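Local coordinates for protein manganese-containing pseudocatalase (Thermus thermophilus, PDB 2V8T) that probably breaks down hydrogen peroxide to water and oxygen as a dimanganese catalase, using two manganese ions held in each subunit, at residues Y43-S47 against I63-A67; E69-H73 against R184-H188. The contacts are given in a common frame with arbitrary orientation. Residues are numbered along the deposited sequence.

Interaction 1 of 2, residues Y43-S47 against I63-A67; sequences YMYQS and IANIA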
ATOM      1  N   TYR A  43      14.493 -15.715   5.210  1.00  6.27           N
ATOM      2  CA  TYR A  43      15.758 -16.399   5.568  1.00  6.72           C
ATOM      3  C   TYR A  43      16.937 -15.660   4.984  1.00  6.49           C
ATOM      4  O   TYR A  43      18.023 -15.625   5.604  1.00  7.05           O
ATOM      5  CB  TYR A  43      15.700 -17.840   5.123  1.00  6.77           C
ATOM      6  CG  TYR A  43      14.471 -18.572   5.573  1.00  6.81           C
ATOM      7  CD1 TYR A  43      13.702 -18.217   6.696  1.00  7.15           C
ATOM      8  CD2 TYR A  43      14.017 -19.661   4.829  1.00  6.67           C
ATOM      9  CE1 TYR A  43      12.521 -18.851   6.992  1.00  7.30           C
ATOM     10  CE2 TYR A  43      12.853 -20.343   5.132  1.00  6.95           C
ATOM     11  CZ  TYR A  43      12.086 -19.909   6.228  1.00  7.14           C
ATOM     12  OH  TYR A  43      10.900 -20.499   6.548  1.00  8.08           O
ATOM     13  N   MET A  44      16.779 -15.059   3.814  1.00  6.49           N
ATOM     14  CA  MET A  44      17.876 -14.316   3.216  1.00  6.82           C
ATOM     15  C   MET A  44      18.273 -13.172   4.130  1.00  6.49           C
ATOM     16  O   MET A  44      19.452 -13.007   4.482  1.00  6.77           O
ATOM     17  CB  MET A  44      17.500 -13.819   1.849  1.00  7.53           C
ATOM     18  CG  MET A  44      18.601 -13.363   1.046  1.00 10.53           C
ATOM     19  SD  MET A  44      19.860 -14.600   0.652  1.00 12.49           S
ATOM     20  CE  MET A  44      19.121 -15.442  -0.294  1.00 14.38           C
ATOM     21  N   TYR A  45      17.305 -12.305   4.507  1.00  6.39           N
ATOM     22  CA  TYR A  45      17.650 -11.167   5.354  1.00  6.63           C
ATOM     23  C   TYR A  45      18.103 -11.604   6.730  1.00  6.37           C
ATOM     24  O   TYR A  45      19.031 -11.016   7.287  1.00  6.72           O
ATOM     25  CB  TYR A  45      16.522 -10.144   5.391  1.00  7.35           C
ATOM     26  CG  TYR A  45      16.544  -9.276   4.161  1.00  8.49           C
ATOM     27  CD1 TYR A  45      17.196  -8.055   4.142  1.00 14.41           C
ATOM     28  CD2 TYR A  45      15.988  -9.677   2.962  1.00  8.24           C
ATOM     29  CE1 TYR A  45      17.287  -7.310   3.012  1.00 19.01           C
ATOM     30  CE2 TYR A  45      16.072  -8.942   1.781  1.00  9.81           C
ATOM     31  CZ  TYR A  45      16.742  -7.727   1.851  1.00 14.27           C
ATOM     32  OH  TYR A  45      16.822  -6.931   0.712  1.00 18.87           O
ATOM     33  N   GLN A  46      17.462 -12.635   7.326  1.00  6.46           N
ATOM     34  CA  GLN A  46      17.973 -13.111   8.601  1.00  6.36           C
ATOM     35  C   GLN A  46      19.432 -13.537   8.471  1.00  6.68           C
ATOM     36  O   GLN A  46      20.258 -13.312   9.359  1.00  7.23           O
ATOM     37  CB  GLN A  46      17.138 -14.286   9.134  1.00  6.70           C
ATOM     38  CG  GLN A  46      15.764 -13.837   9.617  1.00  6.66           C
ATOM     39  CD  GLN A  46      14.867 -15.027   9.855  1.00  8.26           C
ATOM     40  OE1 GLN A  46      15.357 -16.152   9.917  1.00 13.03           O
ATOM     41  NE2 GLN A  46      13.570 -14.815   9.998  1.00  8.98           N
ATOM     42  N   SER A  47      19.781 -14.211   7.347  1.00  6.48           N
ATOM     43  CA  SER A  47      21.146 -14.645   7.176  1.00  6.71           C
ATOM     44  C   SER A  47      22.094 -13.456   7.053  1.00  6.69           C
ATOM     45  O   SER A  47      23.197 -13.469   7.626  1.00  7.55           O
ATOM     46  CB  SER A  47      21.286 -15.612   6.008  1.00  7.16           C
ATOM     47  OG  SER A  47      21.262 -15.026   4.717  1.00  7.26           O
ATOM     48  N   ILE A  63      20.118 -21.354   8.464  1.00  7.22           N
ATOM     49  CA  ILE A  63      19.310 -20.289   7.851  1.00  6.97           C
ATOM     50  C   ILE A  63      19.891 -19.883   6.507  1.00  6.75           C
ATOM     51  O   ILE A  63      19.158 -19.676   5.531  1.00  7.13           O
ATOM     52  CB  ILE A  63      19.166 -19.100   8.837  0.60  7.12           C
ATOM     53  CG1 ILE A  63      18.390 -19.525  10.111  0.60  7.21           C
ATOM     54  CG2 ILE A  63      18.460 -17.908   8.142  0.60  8.17           C
ATOM     55  CD1 ILE A  63      18.342 -18.409  11.197  0.60  9.36           C
ATOM     56  N   ALA A  64      21.225 -19.733   6.418  1.00  7.07           N
ATOM     57  CA  ALA A  64      21.844 -19.318   5.189  1.00  7.07           C
ATOM     58  C   ALA A  64      21.588 -20.331   4.068  1.00  6.69           C
ATOM     59  O   ALA A  64      21.393 -19.963   2.899  1.00  7.07           O
ATOM     60  CB  ALA A  64      23.335 -19.085   5.380  1.00  7.98           C
ATOM     61  N   ASN A  65      21.656 -21.615   4.409  1.00  6.88           N
ATOM     62  CA  ASN A  65      21.482 -22.669   3.428  1.00  6.85           C
ATOM     63  C   ASN A  65      20.015 -22.830   2.998  1.00  6.60           C
ATOM     64  O   ASN A  65      19.729 -22.988   1.818  1.00  7.05           O
ATOM     65  CB  ASN A  65      22.014 -23.983   3.982  1.00  7.62           C
ATOM     66  CG  ASN A  65      21.962 -25.071   2.963  1.00  7.76           C
ATOM     67  OD1 ASN A  65      22.672 -25.022   1.945  1.00  8.82           O
ATOM     68  ND2 ASN A  65      21.120 -26.060   3.186  1.00  8.54           N
ATOM     69  N   ILE A  66      19.085 -22.799   3.961  1.00  6.88           N
ATOM     70  CA  ILE A  66      17.675 -22.901   3.591  1.00  6.50           C
ATOM     71  C   ILE A  66      17.277 -21.694   2.740  1.00  6.46           C
ATOM     72  O   ILE A  66      16.534 -21.850   1.765  1.00  6.85           O
ATOM     73  CB  ILE A  66      16.775 -23.154   4.798  1.00  6.98           C
ATOM     74  CG1 ILE A  66      17.088 -24.518   5.402  1.00  7.62           C
ATOM     75  CG2 ILE A  66      15.296 -23.070   4.391  1.00  7.56           C
ATOM     76  CD1 ILE A  66      16.324 -24.814   6.704  1.00  9.15           C
ATOM     77  N   ALA A  67      17.803 -20.493   3.041  1.00  6.57           N
ATOM     78  CA  ALA A  67      17.531 -19.347   2.188  1.00  6.47           C
ATOM     79  C   ALA A  67      17.879 -19.676   0.727  1.00  6.47           C
ATOM     80  O   ALA A  67      17.169 -19.310  -0.212  1.00  7.26           O
ATOM     81  CB  ALA A  67      18.342 -18.142   2.632  1.00  7.36           C
TER

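Interaction 2 of 2, residues E69-H73 against R184-H188; sequences EELGH and RGGVH. With MN (manganese (II) ion), chain D; MN (manganese (II) ion), chain C.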
ATOM      1  N   GLU A  69      18.078 -22.628  -0.748  1.00  6.54           N
ATOM      2  CA  GLU A  69      17.107 -23.541  -1.323  1.00  6.50           C
ATOM      3  C   GLU A  69      15.840 -22.771  -1.781  1.00  6.34           C
ATOM      4  O   GLU A  69      15.271 -23.065  -2.838  1.00  6.53           O
ATOM      5  CB  GLU A  69      16.705 -24.658  -0.340  1.00  6.62           C
ATOM      6  CG  GLU A  69      15.734 -25.597  -1.030  1.00  6.95           C
ATOM      7  CD  GLU A  69      15.338 -26.868  -0.303  1.00  6.53           C
ATOM      8  OE1 GLU A  69      15.815 -27.133   0.832  1.00  7.15           O
ATOM      9  OE2 GLU A  69      14.486 -27.594  -0.896  1.00  7.64           O
ATOM     10  N   GLU A  70      15.382 -21.804  -0.965  1.00  6.31           N
ATOM     11  CA  GLU A  70      14.151 -21.098  -1.328  1.00  6.21           C
ATOM     12  C   GLU A  70      14.299 -20.307  -2.611  1.00  6.42           C
ATOM     13  O   GLU A  70      13.275 -20.060  -3.296  1.00  6.52           O
ATOM     14  CB  GLU A  70      13.682 -20.181  -0.189  1.00  6.52           C
ATOM     15  CG  GLU A  70      13.458 -20.809   1.179  1.00  6.80           C
ATOM     16  CD  GLU A  70      12.351 -21.856   1.310  1.00  7.50           C
ATOM     17  OE1 GLU A  70      11.915 -22.374   0.317  1.00 11.33           O
ATOM     18  OE2 GLU A  70      12.026 -22.205   2.464  1.00  8.94           O
ATOM     19  N   LEU A  71      15.504 -19.925  -3.029  1.00  6.38           N
ATOM     20  CA  LEU A  71      15.675 -19.303  -4.353  1.00  6.69           C
ATOM     21  C   LEU A  71      15.152 -20.221  -5.444  1.00  6.72           C
ATOM     22  O   LEU A  71      14.515 -19.788  -6.412  1.00  7.50           O
ATOM     23  CB  LEU A  71      17.162 -18.976  -4.624  1.00  7.10           C
ATOM     24  CG  LEU A  71      17.748 -17.817  -3.843  1.00  7.28           C
ATOM     25  CD1 LEU A  71      19.282 -17.842  -3.943  1.00  8.38           C
ATOM     26  CD2 LEU A  71      17.216 -16.496  -4.362  1.00  8.24           C
ATOM     27  N   GLY A  72      15.502 -21.508  -5.365  1.00  6.72           N
ATOM     28  CA  GLY A  72      15.015 -22.450  -6.330  1.00  7.27           C
ATOM     29  C   GLY A  72      13.543 -22.704  -6.224  1.00  6.70           C
ATOM     30  O   GLY A  72      12.902 -23.181  -7.181  1.00  7.13           O
ATOM     31  N   HIS A  73      12.941 -22.419  -5.062  1.00  7.02           N
ATOM     32  CA  HIS A  73      11.497 -22.567  -4.934  1.00  6.98           C
ATOM     33  C   HIS A  73      10.737 -21.421  -5.584  1.00  6.60           C
ATOM     34  O   HIS A  73       9.699 -21.679  -6.204  1.00  7.36           O
ATOM     35  CB  HIS A  73      11.084 -22.756  -3.491  1.00  6.75           C
ATOM     36  CG  HIS A  73      11.598 -23.986  -2.878  1.00  7.05           C
ATOM     37  ND1 HIS A  73      11.222 -24.368  -1.602  1.00  7.59           N
ATOM     38  CD2 HIS A  73      12.466 -24.928  -3.375  1.00  8.50           C
ATOM     39  CE1 HIS A  73      11.884 -25.497  -1.358  1.00  8.08           C
ATOM     40  NE2 HIS A  73      12.637 -25.863  -2.406  1.00  8.64           N
ATOM     41  N   ARG A 184       9.504 -30.611   0.910  1.00  6.98           N
ATOM     42  CA  ARG A 184      10.595 -29.710   1.286  1.00  6.80           C
ATOM     43  C   ARG A 184      10.221 -28.842   2.480  1.00  7.14           C
ATOM     44  O   ARG A 184      11.043 -28.599   3.370  1.00  7.64           O
ATOM     45  CB  ARG A 184      11.013 -28.839   0.106  1.00  7.13           C
ATOM     46  CG  ARG A 184      11.477 -29.624  -1.129  1.00  7.62           C
ATOM     47  CD  ARG A 184      12.485 -30.709  -0.818  1.00  7.68           C
ATOM     48  NE  ARG A 184      13.652 -30.138  -0.149  1.00  7.64           N
ATOM     49  CZ  ARG A 184      14.462 -30.809   0.655  1.00  7.33           C
ATOM     50  NH1 ARG A 184      14.305 -32.105   0.883  1.00  8.20           N
ATOM     51  NH2 ARG A 184      15.461 -30.152   1.243  1.00  7.88           N
ATOM     52  N   GLY A 185       8.953 -28.384   2.530  1.00  7.84           N
ATOM     53  CA  GLY A 185       8.533 -27.564   3.669  1.00  8.09           C
ATOM     54  C   GLY A 185       8.470 -28.360   4.928  1.00  7.94           C
ATOM     55  O   GLY A 185       8.684 -27.839   6.030  1.00  9.30           O
ATOM     56  N   GLY A 186       8.186 -29.667   4.827  1.00  8.14           N
ATOM     57  CA  GLY A 186       8.284 -30.531   5.978  1.00  8.17           C
ATOM     58  C   GLY A 186       9.691 -30.608   6.503  1.00  7.52           C
ATOM     59  O   GLY A 186       9.919 -30.600   7.737  1.00  8.01           O
ATOM     60  N   VAL A 187      10.682 -30.695   5.614  1.00  7.25           N
ATOM     61  CA  VAL A 187      12.080 -30.692   6.021  1.00  7.11           C
ATOM     62  C   VAL A 187      12.415 -29.381   6.730  1.00  6.82           C
ATOM     63  O   VAL A 187      13.033 -29.380   7.789  1.00  7.39           O
ATOM     64  CB  VAL A 187      13.002 -30.906   4.801  1.00  7.63           C
ATOM     65  CG1 VAL A 187      14.456 -30.633   5.149  1.00  8.03           C
ATOM     66  CG2 VAL A 187      12.809 -32.349   4.292  1.00  9.09           C
ATOM     67  N   HIS A 188      12.000 -28.237   6.135  1.00  6.74           N
ATOM     68  CA  HIS A 188      12.370 -26.968   6.755  1.00  6.80           C
ATOM     69  C   HIS A 188      11.715 -26.799   8.121  1.00  6.68           C
ATOM     70  O   HIS A 188      12.360 -26.325   9.059  1.00  6.98           O
ATOM     71  CB  HIS A 188      11.980 -25.812   5.823  1.00  6.90           C
ATOM     72  CG  HIS A 188      12.715 -25.833   4.535  1.00  6.52           C
ATOM     73  ND1 HIS A 188      12.304 -25.042   3.490  1.00  7.06           N
ATOM     74  CD2 HIS A 188      13.792 -26.576   4.134  1.00  7.19           C
ATOM     75  CE1 HIS A 188      13.148 -25.297   2.492  1.00  7.69           C
ATOM     76  NE2 HIS A 188      14.046 -26.216   2.839  1.00  7.42           N
TER
HETATM   77 MN    MN D1304      10.610 -23.633   3.133  1.00  7.11          MN
HETATM   78 MN    MN C1303      10.018 -23.280  -0.102  1.00  7.51          MN
HETATM   79  O   HOH W   1       9.585 -22.349   1.700  0.25  7.17           O
HETATM   80  O   HOH W   2       8.425 -24.844  -0.039  0.25 11.64           O

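Interaction 1 of 2, residues Y43-S47 against I63-A67
Tyr-43 lays its CB on the methyl group of Ala-67, with 3.6 Å between the two CB atoms, while its ring also touches Ile-66, Tyr-43 CD2 lying 3.7 Å from Ile-66 CG2. Because the residue opposite is an alanine, the backbones can come close: the CA atoms of Tyr-43 and Ala-67 are 4.8 Å apart, those of Ser-47 and Ala-64 5.1 Å, and the short axes approach to 8.2 Å. One turn along, Ile-63 fits its CG2 into the gap between Tyr-43 and Ser-47, 3.4 Å from Tyr-43 O and 4.0 Å from Ser-47 N. The principle illustrated is that small residues at the crossing permit tight helix pairing. Here the pair is helix 36-49 and helix 57-85, successive antiparallel members of the ferritin-like four-helix bundle, with a crossing angle of -147° between these segments. No hydrogen bond joins them; the polar groups are satisfied elsewhere. Ser-47 OG turns back to Met-44 O at 2.7 Å and also meets Arg-4 of the second subunit, which packs on Met-44 and Ala-67 as well. Gln-46 makes hydrogen bonds with Asn-151 and with the carbonyl of Phe-139. The hydroxyl of Tyr-43 makes a hydrogen bond with Glu-155, a manganese ligand on helix 144-166.

Interaction 2 of 2, residues E69-H73 against R184-H188
The dimanganese site of this catalase lies inside the four-helix bundle, and residues 69-73 of helix 57-85 and 184-188 of helix 172-200 supply part of its first and second coordination shells. Glu-70 bridges the two ions, OE1 binding the chain C manganese and OE2 the chain D manganese, each at 2.1 Å. His-73 ND1 binds the chain C ion at 2.2 Å, and His-188 ND1 the chain D ion at 2.2 Å; water 1 also bridges the pair. Glu-36 and Glu-155 add further ligands from the other two helices of the ferritin-like bundle, 36-49 and 144-166. Metals and side chains span the gap here: the antiparallel segments stand 12.5 Å apart at their axes. Glu-69 OE1 accepts a hydrogen bond of 2.8 Å from His-188 NE2, an arrangement consistent with the general principle of second-shell orientation of a metal ligand. A weak hydrogen bond of 2.9 Å runs from His-73 NE2 to Glu-69 OE2. The carboxylate is in turn held by a bidentate salt bridge, Arg-184 NE to Glu-69 OE2 at 2.8 Å and Arg-184 NH2 to Glu-69 OE1 at 3.1 Å, while Arg-184 NH1 reaches the carbonyl of Asn-232.

From the N terminus, the chain runs up helix 36-49, crosses a seven-residue connection and returns along helix 57-85, where interaction 1 closes this short hairpin; 15 residues separate its two segments. Interaction 2 begins just beyond, on the same helix, and closes a much longer loop of 110 residues that takes in helix 144-166 before helix 172-200 arrives. The two loops therefore follow in series, neither enclosing nor crossing the other, and helix 57-85 is common to both. Their centres lie about 11 Å apart and they touch directly: Tyr-43 CE2 is 3.4 Å from Glu-70 OE2, and Ile-66 CG2 3.6 Å from His-188 CE1. Together they tie three helices of the bundle around the metals.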